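Local coordinates for protein tyrosine--tRNA ligase, mitochondrial (PDB 5IJX) that probably catalyses the ATP-dependent joining of tyrosine to tRNA(Tyr) in mitochondria, and is represented here by a C-terminally truncated form containing the class I catalytic domain, at residues Arg13-Ala18 and Trp158-Arg163; Lys59-Lys64 and His96-Val101. All blocks are in the same frame, centred on the assembly; numbering follows the deposited sequence.

Interaction 1: residues Arg13-Ala18 and Trp158-Arg163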
ATOM      1  N   ARG A  13      32.128  24.396  -4.152  1.00 91.31           N
ATOM      2  CA  ARG A  13      32.679  25.306  -5.153  1.00 96.07           C
ATOM      3  C   ARG A  13      32.378  24.807  -6.560  1.00 93.25           C
ATOM      4  O   ARG A  13      31.820  25.539  -7.387  1.00 97.16           O
ATOM      5  CB  ARG A  13      34.187  25.457  -4.949  1.00117.69           C
ATOM      6  CG  ARG A  13      34.875  26.302  -6.017  1.00131.49           C
ATOM      7  CD  ARG A  13      36.372  26.402  -5.773  1.00129.47           C
ATOM      8  NE  ARG A  13      37.036  25.107  -5.896  1.00121.08           N
ATOM      9  CZ  ARG A  13      37.486  24.593  -7.037  1.00110.18           C
ATOM     10  NH1 ARG A  13      37.349  25.257  -8.178  1.00110.85           N
ATOM     11  NH2 ARG A  13      38.076  23.407  -7.037  1.00107.07           N
ATOM     12  N   ARG A  14      32.751  23.558  -6.851  1.00 89.86           N
ATOM     13  CA  ARG A  14      32.458  22.971  -8.155  1.00 84.48           C
ATOM     14  C   ARG A  14      30.990  23.154  -8.520  1.00 82.37           C
ATOM     15  O   ARG A  14      30.661  23.579  -9.634  1.00 86.45           O
ATOM     16  CB  ARG A  14      32.827  21.487  -8.153  1.00 83.32           C
ATOM     17  CG  ARG A  14      34.310  21.197  -7.942  1.00 90.39           C
ATOM     18  CD  ARG A  14      35.080  21.148  -9.252  1.00 99.20           C
ATOM     19  NE  ARG A  14      36.117  20.121  -9.223  1.00115.55           N
ATOM     20  CZ  ARG A  14      36.839  19.751 -10.276  1.00143.31           C
ATOM     21  NH1 ARG A  14      36.647  20.325 -11.457  1.00156.77           N
ATOM     22  NH2 ARG A  14      37.757  18.803 -10.148  1.00154.26           N
ATOM     23  N   THR A  15      30.093  22.830  -7.587  1.00 77.60           N
ATOM     24  CA  THR A  15      28.666  23.021  -7.817  1.00 79.51           C
ATOM     25  C   THR A  15      28.371  24.452  -8.246  1.00 87.93           C
ATOM     26  O   THR A  15      27.662  24.687  -9.232  1.00 96.11           O
ATOM     27  CB  THR A  15      27.886  22.669  -6.548  1.00 76.65           C
ATOM     28  OG1 THR A  15      28.086  21.286  -6.229  1.00 81.29           O
ATOM     29  CG2 THR A  15      26.401  22.931  -6.733  1.00 75.41           C
ATOM     30  N   ALA A  16      28.910  25.426  -7.510  1.00 80.64           N
ATOM     31  CA  ALA A  16      28.684  26.825  -7.855  1.00 87.19           C
ATOM     32  C   ALA A  16      29.145  27.115  -9.279  1.00 90.58           C
ATOM     33  O   ALA A  16      28.420  27.737 -10.061  1.00 91.47           O
ATOM     34  CB  ALA A  16      29.402  27.733  -6.856  1.00 85.89           C
ATOM     35  N   GLU A  17      30.350  26.663  -9.634  1.00 85.92           N
ATOM     36  CA  GLU A  17      30.847  26.871 -10.991  1.00 87.98           C
ATOM     37  C   GLU A  17      29.883  26.291 -12.021  1.00 88.30           C
ATOM     38  O   GLU A  17      29.556  26.942 -13.021  1.00 94.24           O
ATOM     39  CB  GLU A  17      32.236  26.248 -11.138  1.00 90.69           C
ATOM     40  CG  GLU A  17      33.315  26.960 -10.338  1.00 99.82           C
ATOM     41  CD  GLU A  17      34.664  26.274 -10.433  1.00111.71           C
ATOM     42  OE1 GLU A  17      34.732  25.173 -11.018  1.00108.42           O
ATOM     43  OE2 GLU A  17      35.656  26.836  -9.921  1.00118.85           O
ATOM     44  N   ALA A  18      29.415  25.065 -11.789  1.00 88.17           N
ATOM     45  CA  ALA A  18      28.437  24.463 -12.689  1.00 81.79           C
ATOM     46  C   ALA A  18      27.209  25.356 -12.833  1.00 84.60           C
ATOM     47  O   ALA A  18      26.722  25.588 -13.946  1.00 92.58           O
ATOM     48  CB  ALA A  18      28.044  23.077 -12.178  1.00 83.91           C
ATOM     49  N   TRP A 158      33.325  15.664 -21.955  1.00105.06           N
ATOM     50  CA  TRP A 158      32.969  15.196 -20.622  1.00 95.91           C
ATOM     51  C   TRP A 158      33.372  16.229 -19.577  1.00 95.21           C
ATOM     52  O   TRP A 158      34.495  16.738 -19.591  1.00 94.40           O
ATOM     53  CB  TRP A 158      33.651  13.858 -20.335  1.00 92.37           C
ATOM     54  CG  TRP A 158      33.260  13.257 -19.020  1.00102.78           C
ATOM     55  CD1 TRP A 158      32.335  12.277 -18.812  1.00111.47           C
ATOM     56  CD2 TRP A 158      33.781  13.599 -17.729  1.00100.67           C
ATOM     57  NE1 TRP A 158      32.248  11.985 -17.473  1.00105.00           N
ATOM     58  CE2 TRP A 158      33.125  12.783 -16.787  1.00 98.32           C
ATOM     59  CE3 TRP A 158      34.738  14.514 -17.280  1.00 95.69           C
ATOM     60  CZ2 TRP A 158      33.394  12.854 -15.422  1.00 97.29           C
ATOM     61  CZ3 TRP A 158      35.002  14.585 -15.926  1.00 98.17           C
ATOM     62  CH2 TRP A 158      34.334  13.759 -15.013  1.00 97.26           C
ATOM     63  N   GLU A 159      32.452  16.531 -18.668  1.00 94.89           N
ATOM     64  CA  GLU A 159      32.672  17.511 -17.617  1.00 88.57           C
ATOM     65  C   GLU A 159      32.427  16.879 -16.255  1.00 85.89           C
ATOM     66  O   GLU A 159      31.874  15.782 -16.136  1.00 84.03           O
ATOM     67  CB  GLU A 159      31.758  18.731 -17.796  1.00 95.22           C
ATOM     68  CG  GLU A 159      32.153  19.647 -18.933  1.00114.42           C
ATOM     69  CD  GLU A 159      31.080  20.669 -19.246  1.00130.65           C
ATOM     70  OE1 GLU A 159      31.023  21.142 -20.401  1.00139.38           O
ATOM     71  OE2 GLU A 159      30.288  20.995 -18.338  1.00131.84           O
ATOM     72  N   TRP A 160      32.852  17.598 -15.216  1.00 87.48           N
ATOM     73  CA  TRP A 160      32.606  17.147 -13.852  1.00 83.90           C
ATOM     74  C   TRP A 160      31.127  17.227 -13.497  1.00 86.56           C
ATOM     75  O   TRP A 160      30.653  16.462 -12.650  1.00 94.96           O
ATOM     76  CB  TRP A 160      33.437  17.983 -12.878  1.00 79.56           C
ATOM     77  CG  TRP A 160      33.201  17.660 -11.441  1.00 87.88           C
ATOM     78  CD1 TRP A 160      33.881  16.754 -10.682  1.00 92.89           C
ATOM     79  CD2 TRP A 160      32.218  18.248 -10.580  1.00 94.79           C
ATOM     80  NE1 TRP A 160      33.382  16.738  -9.403  1.00 99.58           N
ATOM     81  CE2 TRP A 160      32.361  17.647  -9.314  1.00 95.96           C
ATOM     82  CE3 TRP A 160      31.232  19.224 -10.757  1.00 93.96           C
ATOM     83  CZ2 TRP A 160      31.553  17.989  -8.231  1.00 92.02           C
ATOM     84  CZ3 TRP A 160      30.430  19.561  -9.680  1.00 90.54           C
ATOM     85  CH2 TRP A 160      30.597  18.946  -8.433  1.00 85.14           C
ATOM     86  N   ALA A 161      30.385  18.135 -14.133  1.00 85.22           N
ATOM     87  CA  ALA A 161      28.968  18.309 -13.838  1.00 80.66           C
ATOM     88  C   ALA A 161      28.095  17.215 -14.437  1.00 77.12           C
ATOM     89  O   ALA A 161      26.930  17.094 -14.043  1.00 72.35           O
ATOM     90  CB  ALA A 161      28.492  19.672 -14.346  1.00 77.60           C
ATOM     91  N   TRP A 162      28.619  16.424 -15.372  1.00 79.85           N
ATOM     92  CA  TRP A 162      27.837  15.342 -15.950  1.00 76.44           C
ATOM     93  C   TRP A 162      27.456  14.337 -14.873  1.00 71.85           C
ATOM     94  O   TRP A 162      28.280  13.952 -14.040  1.00 81.76           O
ATOM     95  CB  TRP A 162      28.625  14.646 -17.060  1.00 79.36           C
ATOM     96  CG  TRP A 162      28.759  15.462 -18.310  1.00 78.93           C
ATOM     97  CD1 TRP A 162      28.565  16.807 -18.440  1.00 76.66           C
ATOM     98  CD2 TRP A 162      29.109  14.979 -19.612  1.00 77.99           C
ATOM     99  NE1 TRP A 162      28.777  17.192 -19.742  1.00 81.49           N
ATOM    100  CE2 TRP A 162      29.110  16.088 -20.481  1.00 76.09           C
ATOM    101  CE3 TRP A 162      29.421  13.717 -20.127  1.00 72.93           C
ATOM    102  CZ2 TRP A 162      29.412  15.973 -21.836  1.00 78.90           C
ATOM    103  CZ3 TRP A 162      29.721  13.605 -21.472  1.00 72.40           C
ATOM    104  CH2 TRP A 162      29.714  14.726 -22.312  1.00 75.77           C
ATOM    105  N   ARG A 163      26.195  13.911 -14.896  1.00 66.35           N
ATOM    106  CA  ARG A 163      25.661  13.002 -13.893  1.00 72.66           C
ATOM    107  C   ARG A 163      24.951  11.852 -14.589  1.00 76.25           C
ATOM    108  O   ARG A 163      24.149  12.068 -15.504  1.00 64.98           O
ATOM    109  CB  ARG A 163      24.702  13.730 -12.942  1.00 75.78           C
ATOM    110  CG  ARG A 163      25.360  14.823 -12.114  1.00 83.99           C
ATOM    111  CD  ARG A 163      26.126  14.253 -10.931  1.00 91.44           C
ATOM    112  NE  ARG A 163      26.560  15.301 -10.009  1.00 99.85           N
ATOM    113  CZ  ARG A 163      27.734  15.925 -10.062  1.00 94.55           C
ATOM    114  NH1 ARG A 163      28.623  15.615 -10.996  1.00 87.95           N
ATOM    115  NH2 ARG A 163      28.022  16.864  -9.171  1.00 92.83           N
TER
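The hydroxyl of Thr15 is hydrogen-bonded to His11 O, one turn earlier in the same helix, and its OG1 stands 4.1 Å from Trp160 CH2, at the six-membered end of the indole. The helix backbone also comes close, with Thr15 N 3.9 Å from Trp160 CZ3. Most of the contact, however, is made by Arg14, which shows how a long cationic side chain can use both its root and its tip on one aromatic face. Its CB lies over the benzo ring, 3.5 Å from the centroid. Bends at chi2 and chi3 then carry the chain along the indole, and the guanidinium settles flat over the five-membered ring with the two planes only 3° apart. This is a cation-pi stack, with CZ 4.5 Å from the centroid of that ring and 22° off its normal. With CG anti to the backbone N (chi1 177°), the indole of Trp160 extends from the loop to the helix. One helical turn beyond Arg14, Ala18 CB touches Ala161 CB at 4.1 Å, a small apolar contact beside the stack. His11 also meets the Trp160 ring, while Arg65 bonds to Ala18 O and packs on Ala161. The contact joins helix 7-31, at the surface, to the loop that links helix 126-154 to strand 164-168, the outermost strand on this side of the sheet.

Interaction 2: residues Lys59-Lys64 and His96-Val101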
ATOM      1  N   LYS A  59      11.343  26.243 -20.404  1.00 60.62           N
ATOM      2  CA  LYS A  59      11.838  27.206 -19.426  1.00 60.67           C
ATOM      3  C   LYS A  59      12.600  26.508 -18.306  1.00 73.14           C
ATOM      4  O   LYS A  59      13.702  26.925 -17.933  1.00 75.55           O
ATOM      5  CB  LYS A  59      10.663  28.007 -18.865  1.00 64.55           C
ATOM      6  CG  LYS A  59      11.048  29.160 -17.956  1.00 66.76           C
ATOM      7  CD  LYS A  59       9.818  29.978 -17.572  1.00 65.03           C
ATOM      8  CE  LYS A  59       9.290  29.591 -16.206  1.00 74.61           C
ATOM      9  NZ  LYS A  59       7.895  30.071 -15.982  1.00 87.80           N
ATOM     10  N   LEU A  60      12.019  25.442 -17.751  1.00 75.60           N
ATOM     11  CA  LEU A  60      12.668  24.709 -16.670  1.00 66.61           C
ATOM     12  C   LEU A  60      14.057  24.244 -17.086  1.00 62.56           C
ATOM     13  O   LEU A  60      15.055  24.546 -16.422  1.00 62.27           O
ATOM     14  CB  LEU A  60      11.805  23.514 -16.262  1.00 70.23           C
ATOM     15  CG  LEU A  60      12.432  22.550 -15.249  1.00 64.93           C
ATOM     16  CD1 LEU A  60      12.549  23.204 -13.880  1.00 74.78           C
ATOM     17  CD2 LEU A  60      11.630  21.268 -15.167  1.00 65.22           C
ATOM     18  N   ILE A  61      14.136  23.494 -18.187  1.00 65.94           N
ATOM     19  CA  ILE A  61      15.411  22.926 -18.610  1.00 57.35           C
ATOM     20  C   ILE A  61      16.415  24.034 -18.895  1.00 66.89           C
ATOM     21  O   ILE A  61      17.599  23.923 -18.555  1.00 69.37           O
ATOM     22  CB  ILE A  61      15.206  22.015 -19.834  1.00 62.94           C
ATOM     23  CG1 ILE A  61      14.206  20.901 -19.499  1.00 62.17           C
ATOM     24  CG2 ILE A  61      16.533  21.425 -20.288  1.00 54.82           C
ATOM     25  CD1 ILE A  61      13.861  19.995 -20.667  1.00 60.06           C
ATOM     26  N   THR A  62      15.960  25.121 -19.520  1.00 73.18           N
ATOM     27  CA  THR A  62      16.873  26.212 -19.848  1.00 77.05           C
ATOM     28  C   THR A  62      17.420  26.875 -18.587  1.00 79.38           C
ATOM     29  O   THR A  62      18.606  27.223 -18.524  1.00 80.74           O
ATOM     30  CB  THR A  62      16.160  27.236 -20.730  1.00 71.26           C
ATOM     31  OG1 THR A  62      15.741  26.608 -21.947  1.00 74.56           O
ATOM     32  CG2 THR A  62      17.077  28.400 -21.060  1.00 68.00           C
ATOM     33  N   ARG A  63      16.576  27.053 -17.572  1.00 71.93           N
ATOM     34  CA  ARG A  63      16.954  27.781 -16.368  1.00 80.93           C
ATOM     35  C   ARG A  63      17.564  26.902 -15.280  1.00 80.22           C
ATOM     36  O   ARG A  63      18.113  27.440 -14.313  1.00 80.01           O
ATOM     37  CB  ARG A  63      15.735  28.493 -15.771  1.00 87.64           C
ATOM     38  CG  ARG A  63      15.322  29.778 -16.464  1.00101.40           C
ATOM     39  CD  ARG A  63      14.792  30.768 -15.436  1.00120.41           C
ATOM     40  NE  ARG A  63      13.952  31.806 -16.026  1.00133.44           N
ATOM     41  CZ  ARG A  63      12.999  32.461 -15.367  1.00141.13           C
ATOM     42  NH1 ARG A  63      12.746  32.181 -14.094  1.00139.30           N
ATOM     43  NH2 ARG A  63      12.287  33.392 -15.984  1.00147.74           N
ATOM     44  N   LYS A  64      17.484  25.579 -15.398  1.00 79.59           N
ATOM     45  CA  LYS A  64      17.794  24.714 -14.268  1.00 67.41           C
ATOM     46  C   LYS A  64      18.401  23.408 -14.758  1.00 72.55           C
ATOM     47  O   LYS A  64      17.875  22.785 -15.684  1.00 77.54           O
ATOM     48  CB  LYS A  64      16.528  24.442 -13.451  1.00 64.93           C
ATOM     49  CG  LYS A  64      16.768  23.795 -12.105  1.00 65.91           C
ATOM     50  CD  LYS A  64      15.471  23.732 -11.319  1.00 70.16           C
ATOM     51  CE  LYS A  64      15.693  23.249  -9.898  1.00 76.82           C
ATOM     52  NZ  LYS A  64      14.448  23.340  -9.086  1.00 78.82           N
ATOM     53  N   HIS A  96      24.511  16.546 -22.328  1.00 70.11           N
ATOM     54  CA  HIS A  96      24.279  17.980 -22.249  1.00 67.34           C
ATOM     55  C   HIS A  96      24.420  18.513 -20.827  1.00 71.18           C
ATOM     56  O   HIS A  96      24.035  19.657 -20.562  1.00 76.33           O
ATOM     57  CB  HIS A  96      22.902  18.333 -22.822  1.00 74.99           C
ATOM     58  CG  HIS A  96      22.887  18.456 -24.317  1.00 81.81           C
ATOM     59  ND1 HIS A  96      22.799  19.671 -24.964  1.00 88.90           N
ATOM     60  CD2 HIS A  96      22.958  17.517 -25.291  1.00 78.46           C
ATOM     61  CE1 HIS A  96      22.815  19.476 -26.271  1.00 81.12           C
ATOM     62  NE2 HIS A  96      22.912  18.178 -26.496  1.00 75.33           N
ATOM     63  N   GLY A  97      24.979  17.721 -19.914  1.00 71.41           N
ATOM     64  CA  GLY A  97      25.189  18.154 -18.550  1.00 79.92           C
ATOM     65  C   GLY A  97      24.004  17.972 -17.632  1.00 72.71           C
ATOM     66  O   GLY A  97      24.117  18.272 -16.436  1.00 75.23           O
ATOM     67  N   LEU A  98      22.876  17.500 -18.147  1.00 73.56           N
ATOM     68  CA  LEU A  98      21.713  17.212 -17.325  1.00 71.92           C
ATOM     69  C   LEU A  98      21.814  15.800 -16.766  1.00 68.67           C
ATOM     70  O   LEU A  98      22.451  14.923 -17.357  1.00 72.43           O
ATOM     71  CB  LEU A  98      20.429  17.371 -18.140  1.00 65.25           C
ATOM     72  CG  LEU A  98      20.111  18.816 -18.532  1.00 68.05           C
ATOM     73  CD1 LEU A  98      19.264  18.874 -19.790  1.00 66.65           C
ATOM     74  CD2 LEU A  98      19.412  19.532 -17.384  1.00 78.04           C
ATOM     75  N   LYS A  99      21.190  15.590 -15.611  1.00 67.19           N
ATOM     76  CA  LYS A  99      21.264  14.297 -14.946  1.00 68.52           C
ATOM     77  C   LYS A  99      20.377  13.282 -15.652  1.00 64.79           C
ATOM     78  O   LYS A  99      19.242  13.583 -16.032  1.00 63.11           O
ATOM     79  CB  LYS A  99      20.851  14.419 -13.480  1.00 72.55           C
ATOM     80  CG  LYS A  99      21.089  13.142 -12.684  1.00 72.46           C
ATOM     81  CD  LYS A  99      20.875  13.343 -11.192  1.00 71.49           C
ATOM     82  CE  LYS A  99      21.413  12.159 -10.400  1.00 75.72           C
ATOM     83  NZ  LYS A  99      21.170  12.301  -8.938  1.00 81.75           N
ATOM     84  N   ALA A 100      20.905  12.073 -15.825  1.00 65.14           N
ATOM     85  CA  ALA A 100      20.192  10.983 -16.475  1.00 59.56           C
ATOM     86  C   ALA A 100      20.140   9.785 -15.540  1.00 59.74           C
ATOM     87  O   ALA A 100      21.179   9.326 -15.049  1.00 65.76           O
ATOM     88  CB  ALA A 100      20.861  10.595 -17.794  1.00 63.10           C
ATOM     89  N   VAL A 101      18.932   9.284 -15.302  1.00 61.98           N
ATOM     90  CA  VAL A 101      18.696   8.160 -14.405  1.00 58.06           C
ATOM     91  C   VAL A 101      17.990   7.066 -15.191  1.00 62.89           C
ATOM     92  O   VAL A 101      16.850   7.251 -15.635  1.00 62.80           O
ATOM     93  CB  VAL A 101      17.864   8.573 -13.181  1.00 60.51           C
ATOM     94  CG1 VAL A 101      17.448   7.350 -12.375  1.00 65.63           C
ATOM     95  CG2 VAL A 101      18.644   9.541 -12.308  1.00 66.45           C
TER
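This is a buried, mainly apolar contact between the last turn of helix 54-63 and the residue just ahead of strand 99-104, on the flank of the central sheet. It rests on one pair of branched side chains: Ile61 CG2 meets Leu98 CD1 at 3.8 Å, and the two side chains cross at about a right angle. Ile61 presents that methyl with CG2 anti to the backbone N, while CG1 lies beside the N. The backbones stay well apart, 8.6 Å between the CA atoms of Ile61 and Leu98, and the methyl branches span the interval. The exception to the apolar character is a backbone carbonyl: the other branch of Leu98 reaches just past the helix, where CD2 packs 4.0 Å from O of Lys64, the first residue to leave it.

Leu98 follows directly on the end of the preceding helix. Gly97, with a positive phi of 85°, is the C-prime residue of a Schellman motif in which Leu98 N bonds to Ala93 O and Gly97 N to Tyr94 O. Helix 84-95 is the connection in a beta-alpha-beta crossover between the neighbouring parallel strands 67-72 and 99-104, a unit of the Rossmann fold of class I synthetases, and the Schellman turn leads directly into the second strand. Phe68, on strand 67-72, touches both Ile61 and Leu98. Trp22 of helix 7-31 also packs on Leu98, and its NE1 makes a weak hydrogen bond to Ile61 O. The amino group of Lys64 leads away from Leu98 to Gln234 OE1 and Leu275 O.

Interactions 1 and 2, with centres 13 Å apart, illustrate how a surface contact can adjoin a buried one. The coupling is direct: Arg163 O and Ala100 N, 3.3 Å apart, probably form a hydrogen bond that joins the loop of interaction 1 to strand 99-104, and Trp162 CD1 packs 3.6 Å from Gly97 CA. Arg65 adds a further tie, bonding Ala18 O through NH2 and Gly97 O through NH1. Helix 7-31 takes part in both neighbourhoods, through Arg14 in interaction 1 and Trp22 beside interaction 2. Toward the tyrosine pocket, the strand begun at Lys99 continues to Leu103, a pocket residue, and Val101 touches Tyr69, another.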